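Local coordinates for protein putative isomerase (Streptomyces coelicolor A3, PDB 2OQH) that probably catalyses the dehydration of D-glucarate to 5-dehydro-4-deoxy-D-glucarate, as a member of the mandelate racemase/muconate lactonizing branch of the enolase superfamily, at residues A[6-11]-A[34-39]; A[231-236]-A[261-266]. One frame throughout, in Å; residues are numbered along the deposited sequence.

From the N terminus the chain first runs along strand 5-15, passes through a partly disordered loop and comes back on strand 31-40, so that interaction 1 closes a beta hairpin within the N-terminal domain of the enolase fold. Nearly two hundred residues later helix 228-238 begins, and interaction 2 closes a second, unrelated loop: strand 243-245 and helix 252-260 lie between its two segments, all within the barrel domain. The two contacts follow one another in series, neither nested nor crossed. They lie on opposite sides of the chain's centre, with their own centres 40 Å apart, and each ties together a separate part of the fold.

Interaction 1 of 2, residues A[6-11]-A[34-39]; sequences TDVDVW and TVVRVR
The guanidinium of R37 has a partner on each face: CH2 of W11 sits 3.6 Å above its plane on one side and NH2 of R39 lies over the other. The indole and guanidinium planes are almost perpendicular, so W11 meets the cation with its ring edge, which also receives CB of R37 in plane. At the guanidinium edge, R37 NH2 donates to D9 OD2 at 2.9 Å in a salt bridge; the donor comes from above the carboxylate plane. Extended as far as CD, the side chain bends at chi3 (63°), which carries the guanidinium across to D9 and W11 on the neighbouring strand, and a water bridges R37 NE, D9 OD2 and R37 O. In the next hydrogen-bonded pair along, D7 OD2 reaches the edge of the R39 guanidinium, 3.3 Å from NE, while R39 NH1 goes on to E45. Aspartate suits both places: its short side chain rises beside the longer arginine, which leans across to meet its carboxylate. An alanine in place of R37 would remove the salt bridge to D9 and the packing on W11 CH2, and would probably leave carboxylate and indole less firmly placed.

Beneath, the antiparallel ladder is regular: R39 N to D7 O, at 2.7 Å, is almost straight. A classic beta bulge ends this register, where T6 N and D7 N both donate to R39 O. On the other sheet face, beta-branched residues suit extended backbone; V8 CG1 packs on V36 CG1 at 4.1 Å, and V10 CG1 presses to 3.4 Å from T34 CG2.

Strand 45-51 pairs with the far side of 31-40, completing the three-stranded antiparallel sheet of the N-terminal domain. Helix 54-63 packs under V10 and T34, whereas helix 359-368 touches W11 and V35 on the opposite face.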
loop_
_atom_site.group_PDB
_atom_site.type_symbol
_atom_site.label_atom_id
_atom_site.label_comp_id
_atom_site.label_asym_id
_atom_site.label_seq_id
_atom_site.Cartn_x
_atom_site.Cartn_y
_atom_site.Cartn_z
ATOM N N THR A 6 -5.079 -6.273 27.790
ATOM C CA THR A 6 -5.848 -7.338 28.421
ATOM C C THR A 6 -6.282 -8.399 27.421
ATOM O O THR A 6 -6.334 -9.591 27.750
ATOM C CB THR A 6 -7.114 -6.783 29.107
ATOM O OG1 THR A 6 -7.821 -5.936 28.192
ATOM C CG2 THR A 6 -6.745 -5.991 30.352
ATOM N N ASP A 7 -6.581 -7.976 26.198
ATOM C CA ASP A 7 -7.034 -8.922 25.186
ATOM C C ASP A 7 -6.605 -8.568 23.772
ATOM O O ASP A 7 -6.469 -7.395 23.425
ATOM C CB ASP A 7 -8.565 -9.020 25.212
ATOM C CG ASP A 7 -9.102 -9.441 26.565
ATOM O OD1 ASP A 7 -9.018 -10.641 26.908
ATOM O OD2 ASP A 7 -9.601 -8.561 27.292
ATOM N N VAL A 8 -6.415 -9.608 22.965
ATOM C CA VAL A 8 -6.040 -9.482 21.562
ATOM C C VAL A 8 -6.964 -10.437 20.821
ATOM O O VAL A 8 -6.796 -11.658 20.903
ATOM C CB VAL A 8 -4.580 -9.928 21.302
ATOM C CG1 VAL A 8 -4.244 -9.737 19.831
ATOM C CG2 VAL A 8 -3.620 -9.130 22.174
ATOM N N ASP A 9 -7.948 -9.889 20.114
ATOM C CA ASP A 9 -8.901 -10.712 19.376
ATOM C C ASP A 9 -8.739 -10.557 17.873
ATOM O O ASP A 9 -8.514 -9.451 17.368
ATOM C CB ASP A 9 -10.318 -10.348 19.803
ATOM C CG ASP A 9 -10.583 -10.700 21.249
ATOM O OD1 ASP A 9 -10.510 -11.907 21.573
ATOM O OD2 ASP A 9 -10.846 -9.786 22.055
ATOM N N VAL A 10 -8.868 -11.668 17.160
ATOM C CA VAL A 10 -8.683 -11.659 15.718
ATOM C C VAL A 10 -9.874 -12.211 14.950
ATOM O O VAL A 10 -10.426 -13.255 15.302
ATOM C CB VAL A 10 -7.432 -12.484 15.333
ATOM C CG1 VAL A 10 -7.031 -12.188 13.898
ATOM C CG2 VAL A 10 -6.290 -12.178 16.296
ATOM N N TRP A 11 -10.269 -11.495 13.900
ATOM C CA TRP A 11 -11.380 -11.908 13.047
ATOM C C TRP A 11 -10.881 -11.918 11.614
ATOM O O TRP A 11 -10.010 -11.134 11.256
ATOM C CB TRP A 11 -12.538 -10.907 13.106
ATOM C CG TRP A 11 -13.288 -10.818 14.405
ATOM C CD1 TRP A 11 -14.406 -11.523 14.762
ATOM C CD2 TRP A 11 -13.009 -9.926 15.493
ATOM N NE1 TRP A 11 -14.842 -11.114 16.004
ATOM C CE2 TRP A 11 -14.001 -10.135 16.474
ATOM C CE3 TRP A 11 -12.016 -8.965 15.733
ATOM C CZ2 TRP A 11 -14.030 -9.417 17.679
ATOM C CZ3 TRP A 11 -12.046 -8.249 16.937
ATOM C CH2 TRP A 11 -13.045 -8.481 17.888
ATOM N N THR A 34 -7.849 -9.591 7.594
ATOM C CA THR A 34 -7.774 -9.986 8.994
ATOM C C THR A 34 -7.862 -8.721 9.846
ATOM O O THR A 34 -7.122 -7.762 9.618
ATOM C CB THR A 34 -6.440 -10.709 9.312
ATOM O OG1 THR A 34 -6.432 -12.003 8.699
ATOM C CG2 THR A 34 -6.258 -10.865 10.823
ATOM N N VAL A 35 -8.775 -8.711 10.815
ATOM C CA VAL A 35 -8.941 -7.556 11.694
ATOM C C VAL A 35 -8.539 -7.924 13.116
ATOM O O VAL A 35 -8.860 -9.011 13.602
ATOM C CB VAL A 35 -10.400 -7.062 11.712
ATOM C CG1 VAL A 35 -10.506 -5.801 12.549
ATOM C CG2 VAL A 35 -10.876 -6.798 10.292
ATOM N N VAL A 36 -7.841 -7.014 13.783
ATOM C CA VAL A 36 -7.376 -7.261 15.143
ATOM C C VAL A 36 -7.821 -6.156 16.092
ATOM O O VAL A 36 -7.891 -4.992 15.697
ATOM C CB VAL A 36 -5.829 -7.343 15.179
ATOM C CG1 VAL A 36 -5.337 -7.514 16.611
ATOM C CG2 VAL A 36 -5.352 -8.490 14.293
ATOM N N ARG A 37 -8.155 -6.528 17.328
ATOM C CA ARG A 37 -8.551 -5.551 18.338
ATOM C C ARG A 37 -7.681 -5.734 19.572
ATOM O O ARG A 37 -7.573 -6.838 20.111
ATOM C CB ARG A 37 -10.023 -5.710 18.761
ATOM C CG ARG A 37 -10.428 -4.751 19.908
ATOM C CD ARG A 37 -11.871 -4.974 20.402
ATOM N NE ARG A 37 -12.039 -6.305 20.969
ATOM C CZ ARG A 37 -13.206 -6.926 21.117
ATOM N NH1 ARG A 37 -14.336 -6.339 20.745
ATOM N NH2 ARG A 37 -13.237 -8.153 21.616
ATOM N N VAL A 38 -7.058 -4.652 20.017
ATOM C CA VAL A 38 -6.230 -4.719 21.206
ATOM C C VAL A 38 -6.970 -4.024 22.342
ATOM O O VAL A 38 -7.258 -2.832 22.264
ATOM C CB VAL A 38 -4.859 -4.047 20.971
ATOM C CG1 VAL A 38 -4.079 -3.977 22.277
ATOM C CG2 VAL A 38 -4.078 -4.832 19.930
ATOM N N ARG A 39 -7.280 -4.780 23.391
ATOM C CA ARG A 39 -7.996 -4.236 24.545
ATOM C C ARG A 39 -7.063 -3.938 25.720
ATOM O O ARG A 39 -6.213 -4.753 26.067
ATOM C CB ARG A 39 -9.076 -5.221 24.985
ATOM C CG ARG A 39 -9.861 -4.771 26.201
ATOM C CD ARG A 39 -10.696 -5.919 26.750
ATOM N NE ARG A 39 -11.643 -6.442 25.762
ATOM C CZ ARG A 39 -12.612 -5.721 25.201
ATOM N NH1 ARG A 39 -12.753 -4.441 25.523
ATOM N NH2 ARG A 39 -13.466 -6.285 24.351
HETATM O O HOH W 1 -9.621 -7.686 22.221
#

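Interaction 2 of 2, residues A[231-236]-A[261-266]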
loop_
_atom_site.group_PDB
_atom_site.type_symbol
_atom_site.label_atom_id
_atom_site.label_comp_id
_atom_site.label_asym_id
_atom_site.label_seq_id
_atom_site.Cartn_x
_atom_site.Cartn_y
_atom_site.Cartn_z
ATOM N N GLY A 231 18.602 -7.798 -11.717
ATOM C CA GLY A 231 17.928 -7.427 -12.946
ATOM C C GLY A 231 17.552 -5.954 -12.974
ATOM O O GLY A 231 17.771 -5.277 -13.969
HETATM N N MSE A 232 16.988 -5.462 -11.874
HETATM C CA MSE A 232 16.572 -4.063 -11.788
HETATM C C MSE A 232 17.741 -3.093 -11.968
HETATM O O MSE A 232 17.596 -2.053 -12.613
HETATM C CB MSE A 232 15.871 -3.799 -10.450
HETATM C CG MSE A 232 14.495 -4.464 -10.322
HETATM SE SE MSE A 232 13.126 -3.602 -11.422
HETATM C CE MSE A 232 12.632 -2.229 -10.154
ATOM N N ALA A 233 18.894 -3.431 -11.399
ATOM C CA ALA A 233 20.068 -2.575 -11.527
ATOM C C ALA A 233 20.451 -2.497 -13.006
ATOM O O ALA A 233 20.834 -1.440 -13.501
ATOM C CB ALA A 233 21.235 -3.132 -10.706
ATOM N N GLN A 234 20.336 -3.620 -13.709
ATOM C CA GLN A 234 20.668 -3.651 -15.131
ATOM C C GLN A 234 19.720 -2.757 -15.932
ATOM O O GLN A 234 20.144 -2.054 -16.846
ATOM C CB GLN A 234 20.604 -5.083 -15.666
ATOM C CG GLN A 234 21.716 -6.006 -15.158
ATOM C CD GLN A 234 23.104 -5.560 -15.587
ATOM O OE1 GLN A 234 23.298 -5.065 -16.700
ATOM N NE2 GLN A 234 24.082 -5.753 -14.710
ATOM N N VAL A 235 18.436 -2.775 -15.588
ATOM C CA VAL A 235 17.483 -1.942 -16.305
ATOM C C VAL A 235 17.810 -0.470 -16.069
ATOM O O VAL A 235 17.829 0.322 -17.007
ATOM C CB VAL A 235 16.038 -2.216 -15.863
ATOM C CG1 VAL A 235 15.089 -1.264 -16.585
ATOM C CG2 VAL A 235 15.663 -3.659 -16.168
ATOM N N LYS A 236 18.083 -0.120 -14.816
ATOM C CA LYS A 236 18.414 1.254 -14.428
ATOM C C LYS A 236 19.653 1.774 -15.154
ATOM O O LYS A 236 19.736 2.952 -15.498
ATOM C CB LYS A 236 18.633 1.322 -12.908
ATOM C CG LYS A 236 18.950 2.708 -12.346
ATOM C CD LYS A 236 18.373 2.847 -10.931
ATOM C CE LYS A 236 19.329 3.534 -9.965
ATOM N NZ LYS A 236 19.660 4.935 -10.320
ATOM N N LEU A 261 24.207 -1.412 -5.321
ATOM C CA LEU A 261 24.097 -1.888 -6.695
ATOM C C LEU A 261 23.295 -0.940 -7.585
ATOM O O LEU A 261 23.075 -1.234 -8.757
ATOM C CB LEU A 261 23.466 -3.286 -6.725
ATOM C CG LEU A 261 24.257 -4.394 -6.016
ATOM C CD1 LEU A 261 23.509 -5.707 -6.140
ATOM C CD2 LEU A 261 25.643 -4.524 -6.619
ATOM N N ASN A 262 22.863 0.189 -7.021
ATOM C CA ASN A 262 22.091 1.194 -7.759
ATOM C C ASN A 262 20.920 0.577 -8.507
ATOM O O ASN A 262 20.736 0.821 -9.699
ATOM C CB ASN A 262 22.998 1.918 -8.753
ATOM C CG ASN A 262 24.096 2.692 -8.067
ATOM O OD1 ASN A 262 23.832 3.635 -7.330
ATOM N ND2 ASN A 262 25.333 2.291 -8.297
ATOM N N ALA A 263 20.119 -0.199 -7.790
ATOM C CA ALA A 263 18.983 -0.903 -8.374
ATOM C C ALA A 263 17.677 -0.136 -8.546
ATOM O O ALA A 263 16.882 -0.496 -9.409
ATOM C CB ALA A 263 18.713 -2.176 -7.572
ATOM N N VAL A 264 17.441 0.900 -7.743
ATOM C CA VAL A 264 16.181 1.632 -7.838
ATOM C C VAL A 264 16.271 3.144 -7.615
ATOM O O VAL A 264 17.220 3.640 -7.012
ATOM C CB VAL A 264 15.153 1.070 -6.833
ATOM C CG1 VAL A 264 14.968 -0.442 -7.046
ATOM C CG2 VAL A 264 15.618 1.345 -5.414
ATOM N N ASP A 265 15.259 3.863 -8.095
ATOM C CA ASP A 265 15.191 5.318 -7.955
ATOM C C ASP A 265 14.035 5.721 -7.044
ATOM O O ASP A 265 14.033 6.806 -6.461
ATOM C CB ASP A 265 14.981 5.980 -9.320
ATOM C CG ASP A 265 16.063 5.623 -10.316
ATOM O OD1 ASP A 265 17.235 5.986 -10.066
ATOM O OD2 ASP A 265 15.743 4.983 -11.346
ATOM N N VAL A 266 13.046 4.843 -6.948
ATOM C CA VAL A 266 11.868 5.092 -6.133
ATOM C C VAL A 266 11.457 3.816 -5.412
ATOM O O VAL A 266 11.417 2.744 -6.018
ATOM C CB VAL A 266 10.677 5.559 -7.014
ATOM C CG1 VAL A 266 9.452 5.838 -6.146
ATOM C CG2 VAL A 266 11.069 6.800 -7.810
HETATM O O HOH W 2 22.141 0.517 -11.969
#
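K236 extends from helix 228-238 along the turn that carries N262, and its side chain accounts for much of the contact. CB lies 3.9 Å from N262 O; CG, anti to the backbone N (chi1 -178°), stays beside the same carbonyl. CD then passes between N262 O and D265 OD2, 3.4 Å from the latter. CE comes to 3.1 Å from N262 O, and a final bend (chi4 63°) brings NZ to D265 OD1 at 2.7 Å, a salt bridge made tip to tip from above the carboxylate plane. A long flexible lysine suits this route, since its methylenes can follow the backbone before the charge is delivered. The second carboxylate oxygen, OD2, accepts from the backbone N of L243, which should help hold D265 in position.

The contact lies in the alpha/beta barrel of the enolase superfamily, where helix 228-238 lies against the loop leading from helix 252-260 to parallel strand 266-269. N262 ends that helix in a Schellman motif with positive phi, a conformation asparagine tolerates well. Small side chains let the backbones close in here, A233 CA standing 3.7 Å from A263 CA. A233 CB also touches L261 O, and a water donates to both A233 O and N262 O. Further inward, selenomethionine M232 folds its chain so that CE meets CG1 of V264, 4.3 Å away, while its CB rests on A263 O, a buried carbonyl with no polar partner in the model.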